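Local coordinates for Phthiocerol/phenolphthiocerol synthesis polyketide synthase type I PpsC (Mycobacterium tuberculosis, PDB 5NJI), which probably dehydrates beta-hydroxyacyl intermediates to enoyl thioesters through its dehydratase domain during polyketide assembly of phthiocerol lipids, and here holds a dodecenoyl-CoA, at residues M94-L100 and V265-H271; R292-V297 and V309-M315; E120-E126 and A140-R146. The protein carries 1 engineered substitution. One frame throughout, in Å; residues are numbered along the deposited sequence.

How the contacts relate
All three contacts are antiparallel strand pairs in the dehydratase's double hot-dog fold, lying side by side in the order 122-130, 136-146, 93-100, 262-272, 306-317, 292-300. Contact 1 is the central seam joining the two halves. Contact 3 lies on one side of it, centres about 10 Å away, and contact 2 on the other, about 9 Å away; contacts 2 and 3 have centres about 19 Å apart and do not touch. Along the chain, contact 3 is nested within the loop closed by contact 1, and contact 2 follows. Contacts 1 and 2 both contribute residues to the acyl-CoA pocket, so this pocket draws on both halves.

Contact 1: residues M94-L100 and V265-H271; sequences MISELDL and VRFAGVH. With 8Z2 (~{S}-[2-[3-[[(2~{R})-4-[[[(2~{R},3~{S},4~{R},5~{R})-5-(6-aminopurin-9-yl)-4-oxidanyl-3-phosphonooxy-oxolan-2-yl]methoxy-oxidanyl-phosphoryl]oxy-oxidanyl-phosphoryl]oxy-3,3-dimethyl-2-oxidanyl-butanoyl]amino]propanoylamino]ethyl] (~{E})-dodec-2-enethioate), chain B.
Arg-266 reaches across the strand pair to two carboxylates. Its NE lies 3.3 Å from Asp-99 OD1, which sits at the guanidinium edge near its plane. Glu-97 arrives aslant, its carboxylate plane turned 56° from the guanidinium, and forms a salt bridge from OE2 to Arg-266 NH2; the hydrogen bond from Arg-266 NE to the same OE2 is weak. An extended chain with CG anti to the backbone N (chi1 -172°) carries the arginine alongside Asp-99 and across to Glu-97. Glu-97 OE2 and Asp-99 OD2 stand only 2.9 Å apart, a closeness that the arginine's charge may ease or a proton on one acid may explain.

The other face is apolar. Leu-100 CD1 approaches Phe-267 CE2 at 3.8 Å, and Ile-95 CB rests 3.8 Å from Val-270 CB. Back on the arginine's face, Met-94 lies beside His-271, SD 4.7 Å from the ring centroid, while His-271 NE2 is hydrogen-bonded to Asp-311.

Paired backbone bonds between Leu-98 and Phe-267, and between Ile-95 and Val-270, set this register. Gly-269 and Val-270 both face Ile-95 in a G1 bulge, where glycine suits the positive phi of 67°. At the far end Leu-100 O accepts a bond from NP2 of the bound acyl-CoA (3.0 Å), and Val-265 CG1 packs on its CP7 methyl.

The pair forms the seam of the double hot-dog: strand 136-146 flanks 94-100, strand 306-317 flanks 265-271, and helix 70-84 packs against Ile-95, Leu-98 and Leu-100.

Contact 2: residues R292-V297 and V309-M315; sequences RLVGEV and VVDEVEM
This is the pairing of the two arms of a beta hairpin, strands 292-300 and 306-317, in the second half of the double hot-dog. The arms run antiparallel, and reciprocal backbone bonds link Leu-293 with Met-315, Gly-295 with Val-313 and Val-297 with Val-310. Between the last two pairs the register slips by one residue, a beta bulge, near the corner that the second arm turns at Asp-311.

A salt bridge closes one end. Arg-292 NH1 donates to Glu-314 OE2 at 2.8 Å; the acceptor lies in the guanidinium plane, yet the donor stands above the carboxylate plane, the two flat groups being turned 58° apart. The long, extended arginine also touches the bound acyl-CoA, so Glu-314 probably steadies a residue that lines the pocket.

In the middle, Gly-295 suits its place because Val-313 CG1 leaves little room there for a side chain: this methyl, between the backbone N and carbonyl carbon (chi1 50°), lies 3.4 Å from Gly-295 O. Beyond the bulge, Val-297 and Val-310 point the same way, their CG2 methyls 3.6 Å apart, as suits branched residues on a buried face.

Glu-296 CG, anti to the backbone N (chi1 -166°), lies 3.2 Å from Val-310 O, and a bend at chi2 then turns the carboxylate to a water. That water donates to both Glu-296 OE2, at 3.2 Å, and Asp-311 OD1, at 2.6 Å, bridging two carboxylates that would otherwise probably repel. The second oxygen of Asp-311 takes a hydrogen bond from His-271.

Strand 281-289 flanks the 292-297 arm, with Leu-286 against Leu-293 and Met-315, while strand 262-272 flanks 309-315, placing Phe-267 on Val-313; Leu-236, in a loop, packs against Val-297 and Val-313.

Contact 3: residues E120-E126 and A140-R146; sequences EQRCQVE and ATATVAR
Strands 122-126 and 140-146 run antiparallel at 164°, with doubly bonded backbone pairs at Cys-123 with Val-144 and Val-125 with Ala-142, and a further bond from Arg-146 N to Gln-121 O.

Arg-146 bends at chi2 (-66°) and again at chi3 (-96°), curling its guanidinium over the turn before the first strand. There NH1 donates twice to one residue, to Glu-120 OE1 at 2.9 Å and to Glu-120 O at 3.2 Å. Both acceptors lie near the guanidinium plane, whereas Gln-121 OE1 lies over one face.

Midway, Thr-143 OG1 donates to Gln-124 OE1 at 2.8 Å, the two side chains running side by side. Thr-143 CG2, anti to the backbone N, turns the other way and packs 3.5 Å from Arg-122 NE. Threonine thus serves both neighbours, one through each branch. Gln-124 NE2 as modelled is 3.0 Å from Arg-122 NH2, two donors, so the amide's orientation is doubtful. Glu-126 lays its CG along Thr-141 CG2, while its OE2 is held by Arg-128 and Thr-138.

Small and branched residues fill the reverse face: Cys-123 SG sits 3.8 Å from Val-144 CB, and Val-125 CG2 4.3 Å from Val-144 CG2.

The chemistry is two-sided, a hairpin with an oily face for helix 70-84 and a polar one of glutamine, threonine and charged chains, with one arginine tying the end of strand 140-146 to the turn that leads into its partner.

Contact 1: residues M94-L100 and V265-H271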
loop_
_atom_site.group_PDB
_atom_site.type_symbol
_atom_site.label_atom_id
_atom_site.label_comp_id
_atom_site.label_asym_id
_atom_site.label_seq_id
_atom_site.Cartn_x
_atom_site.Cartn_y
_atom_site.Cartn_z
ATOM N N MET A 94 9.507 1.406 -10.101
ATOM C CA MET A 94 8.248 0.691 -9.998
ATOM C C MET A 94 8.479 -0.544 -9.139
ATOM O O MET A 94 9.612 -0.981 -8.946
ATOM C CB MET A 94 7.710 0.292 -11.382
ATOM C CG MET A 94 8.518 -0.823 -12.071
ATOM S SD MET A 94 7.840 -1.148 -13.720
ATOM C CE MET A 94 6.635 -2.410 -13.313
ATOM N N ILE A 95 7.407 -1.102 -8.601
ATOM C CA ILE A 95 7.484 -2.384 -7.923
ATOM C C ILE A 95 6.990 -3.452 -8.882
ATOM O O ILE A 95 5.800 -3.509 -9.206
ATOM C CB ILE A 95 6.677 -2.402 -6.625
ATOM C CG1 ILE A 95 7.175 -1.284 -5.709
ATOM C CG2 ILE A 95 6.841 -3.764 -5.959
ATOM C CD1 ILE A 95 6.335 -1.079 -4.455
ATOM N N SER A 96 7.904 -4.317 -9.317
ATOM C CA SER A 96 7.511 -5.418 -10.189
ATOM C C SER A 96 6.660 -6.433 -9.449
ATOM O O SER A 96 5.640 -6.905 -9.973
ATOM C CB SER A 96 8.753 -6.108 -10.768
ATOM O OG SER A 96 9.543 -5.193 -11.487
ATOM N N GLU A 97 7.065 -6.786 -8.227
ATOM C CA GLU A 97 6.386 -7.790 -7.435
ATOM C C GLU A 97 6.662 -7.508 -5.967
ATOM O O GLU A 97 7.788 -7.184 -5.590
ATOM C CB GLU A 97 6.879 -9.201 -7.797
ATOM C CG GLU A 97 6.251 -10.356 -7.053
ATOM C CD GLU A 97 6.959 -11.668 -7.350
ATOM O OE1 GLU A 97 7.846 -11.684 -8.231
ATOM O OE2 GLU A 97 6.632 -12.683 -6.699
ATOM N N LEU A 98 5.622 -7.606 -5.155
ATOM C CA LEU A 98 5.800 -7.513 -3.717
ATOM C C LEU A 98 4.977 -8.612 -3.079
ATOM O O LEU A 98 3.770 -8.709 -3.307
ATOM C CB LEU A 98 5.395 -6.143 -3.178
ATOM C CG LEU A 98 5.790 -5.929 -1.716
ATOM C CD1 LEU A 98 5.995 -4.461 -1.446
ATOM C CD2 LEU A 98 4.752 -6.496 -0.765
ATOM N N ASP A 99 5.640 -9.432 -2.302
ATOM C CA ASP A 99 5.000 -10.510 -1.662
ATOM C C ASP A 99 4.820 -10.200 -0.144
ATOM O O ASP A 99 5.802 -10.019 0.470
ATOM C CB ASP A 99 5.807 -11.828 -1.802
ATOM C CG ASP A 99 5.922 -12.304 -3.298
ATOM O OD1 ASP A 99 4.921 -12.366 -3.953
ATOM O OD2 ASP A 99 6.955 -12.682 -3.792
ATOM N N LEU A 100 3.604 -10.298 0.396
ATOM C CA LEU A 100 3.315 -10.029 1.816
ATOM C C LEU A 100 3.225 -11.426 2.459
ATOM O O LEU A 100 2.240 -12.085 2.321
ATOM C CB LEU A 100 2.001 -9.232 1.996
ATOM C CG LEU A 100 2.047 -7.888 1.262
ATOM C CD1 LEU A 100 0.735 -7.147 1.296
ATOM C CD2 LEU A 100 3.178 -7.032 1.860
ATOM N N VAL A 265 -2.022 -10.165 -0.310
ATOM C CA VAL A 265 -0.852 -11.021 -0.154
ATOM C C VAL A 265 0.188 -10.784 -1.231
ATOM O O VAL A 265 1.338 -11.212 -1.062
ATOM C CB VAL A 265 -1.240 -12.509 -0.115
ATOM C CG1 VAL A 265 -2.062 -12.809 1.131
ATOM C CG2 VAL A 265 -1.998 -12.915 -1.371
ATOM N N ARG A 266 -0.156 -10.122 -2.329
ATOM C CA ARG A 266 0.795 -9.849 -3.388
ATOM C C ARG A 266 0.352 -8.625 -4.172
ATOM O O ARG A 266 -0.840 -8.441 -4.440
ATOM C CB ARG A 266 0.912 -11.061 -4.312
ATOM C CG ARG A 266 1.990 -11.014 -5.350
ATOM C CD ARG A 266 2.217 -12.447 -5.907
ATOM N NE ARG A 266 3.329 -12.525 -6.852
ATOM C CZ ARG A 266 3.237 -12.173 -8.129
ATOM N NH1 ARG A 266 2.090 -11.716 -8.602
ATOM N NH2 ARG A 266 4.284 -12.275 -8.937
ATOM N N PHE A 267 1.316 -7.793 -4.531
ATOM C CA PHE A 267 1.115 -6.723 -5.489
ATOM C C PHE A 267 2.011 -7.006 -6.674
ATOM O O PHE A 267 3.119 -7.530 -6.511
ATOM C CB PHE A 267 1.464 -5.336 -4.934
ATOM C CG PHE A 267 0.669 -4.910 -3.724
ATOM C CD1 PHE A 267 -0.629 -4.460 -3.832
ATOM C CD2 PHE A 267 1.259 -4.895 -2.479
ATOM C CE1 PHE A 267 -1.336 -4.056 -2.706
ATOM C CE2 PHE A 267 0.559 -4.480 -1.358
ATOM C CZ PHE A 267 -0.742 -4.064 -1.480
ATOM N N ALA A 268 1.537 -6.699 -7.871
ATOM C CA ALA A 268 2.406 -6.745 -9.031
ATOM C C ALA A 268 2.180 -5.495 -9.861
ATOM O O ALA A 268 1.041 -5.070 -10.050
ATOM C CB ALA A 268 2.158 -7.987 -9.875
ATOM N N GLY A 269 3.269 -4.899 -10.334
ATOM C CA GLY A 269 3.160 -3.741 -11.199
ATOM C C GLY A 269 2.597 -2.543 -10.462
ATOM O O GLY A 269 1.511 -2.051 -10.793
ATOM N N VAL A 270 3.298 -2.089 -9.434
ATOM C CA VAL A 270 2.936 -0.860 -8.740
ATOM C C VAL A 270 3.697 0.276 -9.409
ATOM O O VAL A 270 4.928 0.345 -9.336
ATOM C CB VAL A 270 3.235 -0.925 -7.239
ATOM C CG1 VAL A 270 2.830 0.378 -6.582
ATOM C CG2 VAL A 270 2.509 -2.076 -6.603
ATOM N N HIS A 271 2.958 1.154 -10.086
ATOM C CA HIS A 271 3.514 2.281 -10.813
ATOM C C HIS A 271 3.152 3.576 -10.110
ATOM O O HIS A 271 1.983 3.789 -9.765
ATOM C CB HIS A 271 2.982 2.305 -12.245
ATOM C CG HIS A 271 3.106 0.998 -12.946
ATOM N ND1 HIS A 271 4.259 0.611 -13.595
ATOM C CD2 HIS A 271 2.228 -0.018 -13.096
ATOM C CE1 HIS A 271 4.083 -0.588 -14.121
ATOM N NE2 HIS A 271 2.860 -0.995 -13.828
HETATM C C2 8Z2 B . 8.258 -17.228 -1.145
HETATM C C4 8Z2 B . 6.778 -18.263 0.347
HETATM C C5 8Z2 B . 7.794 -18.848 0.938
HETATM C C6 8Z2 B . 9.019 -18.667 0.512
HETATM C C8 8Z2 B . 6.057 -19.491 1.959
HETATM C C10 8Z2 B . -11.972 -6.056 0.230
HETATM C C11 8Z2 B . -12.614 -6.816 -0.859
HETATM C C12 8Z2 B . -13.414 -7.934 -0.308
HETATM N N9 8Z2 B . 5.704 -18.616 1.022
HETATM N N7 8Z2 B . 7.346 -19.571 1.932
HETATM N N3 8Z2 B . 6.981 -17.444 -0.701
HETATM N N1 8Z2 B . 9.289 -17.873 -0.524
HETATM N N6 8Z2 B . 9.926 -19.318 1.196
HETATM C "C1'" 8Z2 B . 4.524 -17.868 0.234
HETATM C "C2'" 8Z2 B . 4.339 -18.833 -0.875
HETATM O "O2'" 8Z2 B . 4.307 -17.891 -1.939
HETATM C "C3'" 8Z2 B . 2.980 -19.593 -0.446
HETATM O "O3'" 8Z2 B . 2.927 -20.873 -1.140
HETATM C "C4'" 8Z2 B . 2.074 -18.191 -0.511
HETATM O "O4'" 8Z2 B . 3.000 -17.365 0.337
HETATM C "C5'" 8Z2 B . 0.675 -17.973 0.044
HETATM O "O5'" 8Z2 B . 0.530 -18.128 1.406
HETATM P P1 8Z2 B . 0.852 -19.328 2.207
HETATM O O11 8Z2 B . 2.242 -19.002 2.506
HETATM O O12 8Z2 B . 0.951 -20.628 1.498
HETATM O O6 8Z2 B . -0.093 -19.487 3.619
HETATM P P2 8Z2 B . 0.546 -19.157 5.064
HETATM O O21 8Z2 B . 2.132 -19.082 5.049
HETATM O O22 8Z2 B . 0.300 -19.827 6.276
HETATM O O7 8Z2 B . -0.162 -17.686 5.139
HETATM C CPA 8Z2 B . -1.204 -17.138 4.312
HETATM C CPB 8Z2 B . -1.422 -15.716 4.896
HETATM C CP8 8Z2 B . -0.057 -15.007 4.853
HETATM C CP7 8Z2 B . -2.427 -14.929 4.118
HETATM C CP9 8Z2 B . -1.898 -15.856 6.337
HETATM O OP3 8Z2 B . 0.308 -14.977 3.530
HETATM C CP6 8Z2 B . -0.054 -13.567 5.431
HETATM O OP2 8Z2 B . -0.339 -13.413 6.563
HETATM N NP2 8Z2 B . 0.450 -12.600 4.679
HETATM C CP5 8Z2 B . 0.604 -11.213 5.060
HETATM C CP4 8Z2 B . -0.611 -10.423 4.616
HETATM C CP3 8Z2 B . -0.413 -8.953 5.054
HETATM O OP1 8Z2 B . 0.305 -8.694 5.957
HETATM N NP1 8Z2 B . -1.075 -8.024 4.408
HETATM C CP2 8Z2 B . -0.931 -6.631 4.701
HETATM C CP1 8Z2 B . -1.667 -6.243 5.933
HETATM S S 8Z2 B . -3.466 -6.383 5.696
HETATM P P3 8Z2 B . 4.251 -21.965 -0.746
HETATM O O31 8Z2 B . 4.353 -21.767 0.929
HETATM O O32 8Z2 B . 5.552 -21.595 -1.125
HETATM O O33 8Z2 B . 4.131 -23.403 -1.003
HETATM C CA1 8Z2 B . -3.761 -5.174 4.800
HETATM C CA2 8Z2 B . -5.189 -4.969 4.458
HETATM O OA1 8Z2 B . -3.001 -4.374 4.352
HETATM C CA3 8Z2 B . -5.522 -3.848 3.554
HETATM C CA4 8Z2 B . -6.938 -3.682 3.181
HETATM C CA5 8Z2 B . -7.149 -2.685 2.071
HETATM C CA6 8Z2 B . -8.622 -2.616 1.701
HETATM C CA7 8Z2 B . -9.045 -3.827 0.839
HETATM C CA8 8Z2 B . -10.544 -4.052 0.837
HETATM C CA9 8Z2 B . -11.049 -5.011 -0.275
#

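Contact 2: residues R292-V297 and V309-M315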
loop_
_atom_site.group_PDB
_atom_site.type_symbol
_atom_site.label_atom_id
_atom_site.label_comp_id
_atom_site.label_asym_id
_atom_site.label_seq_id
_atom_site.Cartn_x
_atom_site.Cartn_y
_atom_site.Cartn_z
ATOM N N ARG A 292 -9.033 -17.011 -4.492
ATOM C CA ARG A 292 -8.454 -15.706 -4.232
ATOM C C ARG A 292 -9.198 -14.643 -5.024
ATOM O O ARG A 292 -10.083 -14.939 -5.832
ATOM C CB ARG A 292 -6.968 -15.717 -4.577
ATOM C CG ARG A 292 -6.198 -16.633 -3.650
ATOM C CD ARG A 292 -4.756 -16.250 -3.501
ATOM N NE ARG A 292 -4.204 -16.876 -2.305
ATOM C CZ ARG A 292 -2.924 -16.863 -1.978
ATOM N NH1 ARG A 292 -2.046 -16.260 -2.764
ATOM N NH2 ARG A 292 -2.527 -17.460 -0.863
ATOM N N LEU A 293 -8.846 -13.386 -4.754
ATOM C CA LEU A 293 -9.384 -12.234 -5.464
ATOM C C LEU A 293 -8.231 -11.445 -6.062
ATOM O O LEU A 293 -7.158 -11.359 -5.453
ATOM C CB LEU A 293 -10.200 -11.345 -4.519
ATOM C CG LEU A 293 -11.323 -12.067 -3.781
ATOM C CD1 LEU A 293 -11.773 -11.214 -2.607
ATOM C CD2 LEU A 293 -12.493 -12.364 -4.696
ATOM N N VAL A 294 -8.432 -10.908 -7.265
ATOM C CA VAL A 294 -7.409 -10.115 -7.946
ATOM C C VAL A 294 -8.018 -8.792 -8.386
ATOM O O VAL A 294 -9.020 -8.762 -9.113
ATOM C CB VAL A 294 -6.796 -10.847 -9.152
ATOM C CG1 VAL A 294 -5.825 -9.941 -9.885
ATOM C CG2 VAL A 294 -6.077 -12.102 -8.683
ATOM N N GLY A 295 -7.390 -7.689 -7.974
ATOM C CA GLY A 295 -7.895 -6.371 -8.263
ATOM C C GLY A 295 -6.885 -5.526 -9.017
ATOM O O GLY A 295 -5.706 -5.877 -9.177
ATOM N N GLU A 296 -7.371 -4.374 -9.454
ATOM C CA GLU A 296 -6.593 -3.377 -10.171
ATOM C C GLU A 296 -7.138 -2.031 -9.719
ATOM O O GLU A 296 -8.356 -1.885 -9.600
ATOM C CB GLU A 296 -6.730 -3.546 -11.700
ATOM C CG GLU A 296 -5.724 -2.780 -12.533
ATOM C CD GLU A 296 -6.138 -1.344 -12.794
ATOM O OE1 GLU A 296 -7.352 -1.051 -12.738
ATOM O OE2 GLU A 296 -5.247 -0.509 -13.061
ATOM N N VAL A 297 -6.255 -1.070 -9.412
ATOM C CA VAL A 297 -6.692 0.261 -8.981
ATOM C C VAL A 297 -5.889 1.345 -9.690
ATOM O O VAL A 297 -4.682 1.205 -9.915
ATOM C CB VAL A 297 -6.609 0.456 -7.451
ATOM C CG1 VAL A 297 -7.341 -0.664 -6.700
ATOM C CG2 VAL A 297 -5.193 0.532 -6.977
ATOM N N VAL A 309 -0.844 3.500 -10.290
ATOM C CA VAL A 309 -1.527 2.409 -10.972
ATOM C C VAL A 309 -1.019 1.124 -10.351
ATOM O O VAL A 309 0.188 0.872 -10.377
ATOM C CB VAL A 309 -1.263 2.404 -12.487
ATOM C CG1 VAL A 309 -1.875 1.173 -13.146
ATOM C CG2 VAL A 309 -1.796 3.672 -13.114
ATOM N N VAL A 310 -1.924 0.319 -9.791
ATOM C CA VAL A 310 -1.587 -1.019 -9.311
ATOM C C VAL A 310 -2.174 -2.028 -10.288
ATOM O O VAL A 310 -3.401 -2.186 -10.363
ATOM C CB VAL A 310 -2.115 -1.263 -7.893
ATOM C CG1 VAL A 310 -1.692 -2.641 -7.409
ATOM C CG2 VAL A 310 -1.625 -0.197 -6.970
ATOM N N ASP A 311 -1.301 -2.736 -11.023
ATOM C CA ASP A 311 -1.765 -3.664 -12.057
ATOM C C ASP A 311 -2.469 -4.878 -11.458
ATOM O O ASP A 311 -3.485 -5.339 -11.993
ATOM C CB ASP A 311 -0.586 -4.139 -12.922
ATOM C CG ASP A 311 0.047 -3.045 -13.787
ATOM O OD1 ASP A 311 -0.565 -1.988 -14.052
ATOM O OD2 ASP A 311 1.190 -3.283 -14.245
ATOM N N GLU A 312 -1.908 -5.458 -10.392
ATOM C CA GLU A 312 -2.521 -6.585 -9.707
ATOM C C GLU A 312 -2.386 -6.432 -8.209
ATOM O O GLU A 312 -1.277 -6.245 -7.696
ATOM C CB GLU A 312 -1.878 -7.924 -10.098
ATOM C CG GLU A 312 -2.021 -8.278 -11.556
ATOM C CD GLU A 312 -1.304 -9.576 -11.914
ATOM O OE1 GLU A 312 -0.692 -10.188 -11.014
ATOM O OE2 GLU A 312 -1.351 -9.981 -13.092
ATOM N N VAL A 313 -3.497 -6.576 -7.510
ATOM C CA VAL A 313 -3.474 -6.772 -6.072
ATOM C C VAL A 313 -4.181 -8.093 -5.814
ATOM O O VAL A 313 -5.380 -8.240 -6.091
ATOM C CB VAL A 313 -4.111 -5.611 -5.293
ATOM C CG1 VAL A 313 -5.452 -5.265 -5.825
ATOM C CG2 VAL A 313 -4.181 -5.931 -3.777
ATOM N N GLU A 314 -3.431 -9.056 -5.318
ATOM C CA GLU A 314 -3.940 -10.394 -5.058
ATOM C C GLU A 314 -4.282 -10.510 -3.584
ATOM O O GLU A 314 -3.451 -10.186 -2.731
ATOM C CB GLU A 314 -2.892 -11.432 -5.447
ATOM C CG GLU A 314 -3.256 -12.859 -5.155
ATOM C CD GLU A 314 -2.171 -13.803 -5.653
ATOM O OE1 GLU A 314 -1.331 -13.367 -6.474
ATOM O OE2 GLU A 314 -2.176 -14.974 -5.238
ATOM N N MET A 315 -5.509 -10.930 -3.282
ATOM C CA MET A 315 -5.984 -10.998 -1.913
ATOM C C MET A 315 -6.399 -12.415 -1.544
ATOM O O MET A 315 -6.942 -13.158 -2.365
ATOM C CB MET A 315 -7.127 -10.011 -1.712
ATOM C CG MET A 315 -6.632 -8.610 -2.045
ATOM S SD MET A 315 -7.700 -7.307 -1.550
ATOM C CE MET A 315 -8.943 -7.490 -2.824
HETATM O O HOH W 1 -2.899 -1.519 -15.007
#

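Contact 3: residues E120-E126 and A140-R146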
loop_
_atom_site.group_PDB
_atom_site.type_symbol
_atom_site.label_atom_id
_atom_site.label_comp_id
_atom_site.label_asym_id
_atom_site.label_seq_id
_atom_site.Cartn_x
_atom_site.Cartn_y
_atom_site.Cartn_z
ATOM N N GLU A 120 21.064 -0.555 -9.887
ATOM C CA GLU A 120 20.174 0.535 -10.196
ATOM C C GLU A 120 19.131 0.227 -11.261
ATOM O O GLU A 120 18.349 1.062 -11.544
ATOM C CB GLU A 120 20.851 1.920 -10.446
ATOM C CG GLU A 120 21.365 2.202 -11.859
ATOM C CD GLU A 120 21.870 3.675 -12.025
ATOM O OE1 GLU A 120 21.513 4.427 -12.974
ATOM O OE2 GLU A 120 22.678 4.111 -11.170
ATOM N N GLN A 121 19.181 -0.948 -11.858
ATOM C CA GLN A 121 18.211 -1.410 -12.841
ATOM C C GLN A 121 17.166 -2.311 -12.214
ATOM O O GLN A 121 15.986 -2.232 -12.574
ATOM C CB GLN A 121 18.907 -2.183 -13.968
ATOM C CG GLN A 121 19.810 -1.340 -14.840
ATOM C CD GLN A 121 19.096 -0.140 -15.399
ATOM O OE1 GLN A 121 19.574 0.984 -15.279
ATOM N NE2 GLN A 121 17.932 -0.365 -16.002
ATOM N N ARG A 122 17.594 -3.183 -11.305
ATOM C CA ARG A 122 16.707 -4.130 -10.645
ATOM C C ARG A 122 17.338 -4.507 -9.317
ATOM O O ARG A 122 18.519 -4.861 -9.277
ATOM C CB ARG A 122 16.491 -5.379 -11.502
ATOM C CG ARG A 122 15.578 -6.435 -10.898
ATOM C CD ARG A 122 15.274 -7.516 -11.920
ATOM N NE ARG A 122 14.390 -8.552 -11.397
ATOM C CZ ARG A 122 14.800 -9.652 -10.774
ATOM N NH1 ARG A 122 16.093 -9.878 -10.582
ATOM N NH2 ARG A 122 13.910 -10.535 -10.340
ATOM N N CYS A 123 16.554 -4.446 -8.244
ATOM C CA CYS A 123 17.065 -4.761 -6.917
ATOM C C CYS A 123 15.997 -5.519 -6.130
ATOM O O CYS A 123 14.815 -5.514 -6.479
ATOM C CB CYS A 123 17.515 -3.492 -6.181
ATOM S SG CYS A 123 16.223 -2.288 -5.900
ATOM N N GLN A 124 16.442 -6.231 -5.096
ATOM C CA GLN A 124 15.605 -7.117 -4.306
ATOM C C GLN A 124 15.609 -6.598 -2.881
ATOM O O GLN A 124 16.677 -6.360 -2.305
ATOM C CB GLN A 124 16.106 -8.578 -4.335
ATOM C CG GLN A 124 16.311 -9.151 -5.724
ATOM C CD GLN A 124 15.011 -9.547 -6.391
ATOM O OE1 GLN A 124 13.957 -9.580 -5.755
ATOM N NE2 GLN A 124 15.080 -9.852 -7.681
ATOM N N VAL A 125 14.424 -6.430 -2.317
ATOM C CA VAL A 125 14.256 -5.895 -0.974
ATOM C C VAL A 125 13.609 -6.969 -0.118
ATOM O O VAL A 125 12.704 -7.673 -0.571
ATOM C CB VAL A 125 13.404 -4.611 -1.007
ATOM C CG1 VAL A 125 13.098 -4.108 0.400
ATOM C CG2 VAL A 125 14.096 -3.531 -1.805
ATOM N N GLU A 126 14.079 -7.110 1.119
ATOM C CA GLU A 126 13.473 -8.033 2.073
ATOM C C GLU A 126 13.247 -7.274 3.369
ATOM O O GLU A 126 14.099 -6.483 3.788
ATOM C CB GLU A 126 14.337 -9.291 2.283
ATOM C CG GLU A 126 13.674 -10.393 3.096
ATOM C CD GLU A 126 14.247 -11.771 2.793
ATOM O OE1 GLU A 126 15.020 -11.904 1.814
ATOM O OE2 GLU A 126 13.919 -12.721 3.539
ATOM N N ALA A 140 7.918 -9.437 4.226
ATOM C CA ALA A 140 7.634 -9.088 2.850
ATOM C C ALA A 140 8.927 -9.144 2.064
ATOM O O ALA A 140 10.008 -8.947 2.609
ATOM C CB ALA A 140 7.001 -7.694 2.737
ATOM N N THR A 141 8.791 -9.411 0.771
ATOM C CA THR A 141 9.877 -9.319 -0.185
ATOM C C THR A 141 9.381 -8.525 -1.374
ATOM O O THR A 141 8.184 -8.536 -1.672
ATOM C CB THR A 141 10.357 -10.692 -0.662
ATOM O OG1 THR A 141 9.253 -11.416 -1.219
ATOM C CG2 THR A 141 10.936 -11.475 0.478
ATOM N N ALA A 142 10.290 -7.814 -2.044
ATOM C CA ALA A 142 9.882 -7.039 -3.206
ATOM C C ALA A 142 10.987 -7.016 -4.247
ATOM O O ALA A 142 12.176 -7.000 -3.925
ATOM C CB ALA A 142 9.517 -5.599 -2.856
ATOM N N THR A 143 10.579 -7.031 -5.507
ATOM C CA THR A 143 11.478 -6.738 -6.612
ATOM C C THR A 143 11.163 -5.340 -7.118
ATOM O O THR A 143 10.023 -5.053 -7.513
ATOM C CB THR A 143 11.335 -7.771 -7.726
ATOM O OG1 THR A 143 11.665 -9.063 -7.221
ATOM C CG2 THR A 143 12.270 -7.431 -8.864
ATOM N N VAL A 144 12.169 -4.475 -7.106
ATOM C CA VAL A 144 12.046 -3.090 -7.535
ATOM C C VAL A 144 12.870 -2.899 -8.798
ATOM O O VAL A 144 13.989 -3.410 -8.909
ATOM C CB VAL A 144 12.508 -2.120 -6.431
ATOM C CG1 VAL A 144 12.429 -0.678 -6.881
ATOM C CG2 VAL A 144 11.691 -2.333 -5.154
ATOM N N ALA A 145 12.318 -2.154 -9.753
ATOM C CA ALA A 145 12.974 -1.966 -11.036
ATOM C C ALA A 145 12.795 -0.520 -11.475
ATOM O O ALA A 145 11.959 0.216 -10.952
ATOM C CB ALA A 145 12.422 -2.937 -12.091
ATOM N N ARG A 146 13.598 -0.102 -12.446
ATOM C CA ARG A 146 13.415 1.225 -13.011
ATOM C C ARG A 146 12.011 1.381 -13.588
ATOM O O ARG A 146 11.460 0.458 -14.190
ATOM C CB ARG A 146 14.466 1.491 -14.097
ATOM C CG ARG A 146 15.879 1.736 -13.563
ATOM C CD ARG A 146 15.982 3.033 -12.757
ATOM N NE ARG A 146 16.451 4.162 -13.556
ATOM C CZ ARG A 146 17.715 4.579 -13.613
ATOM N NH1 ARG A 146 18.665 3.966 -12.917
ATOM N NH2 ARG A 146 18.033 5.617 -14.375
#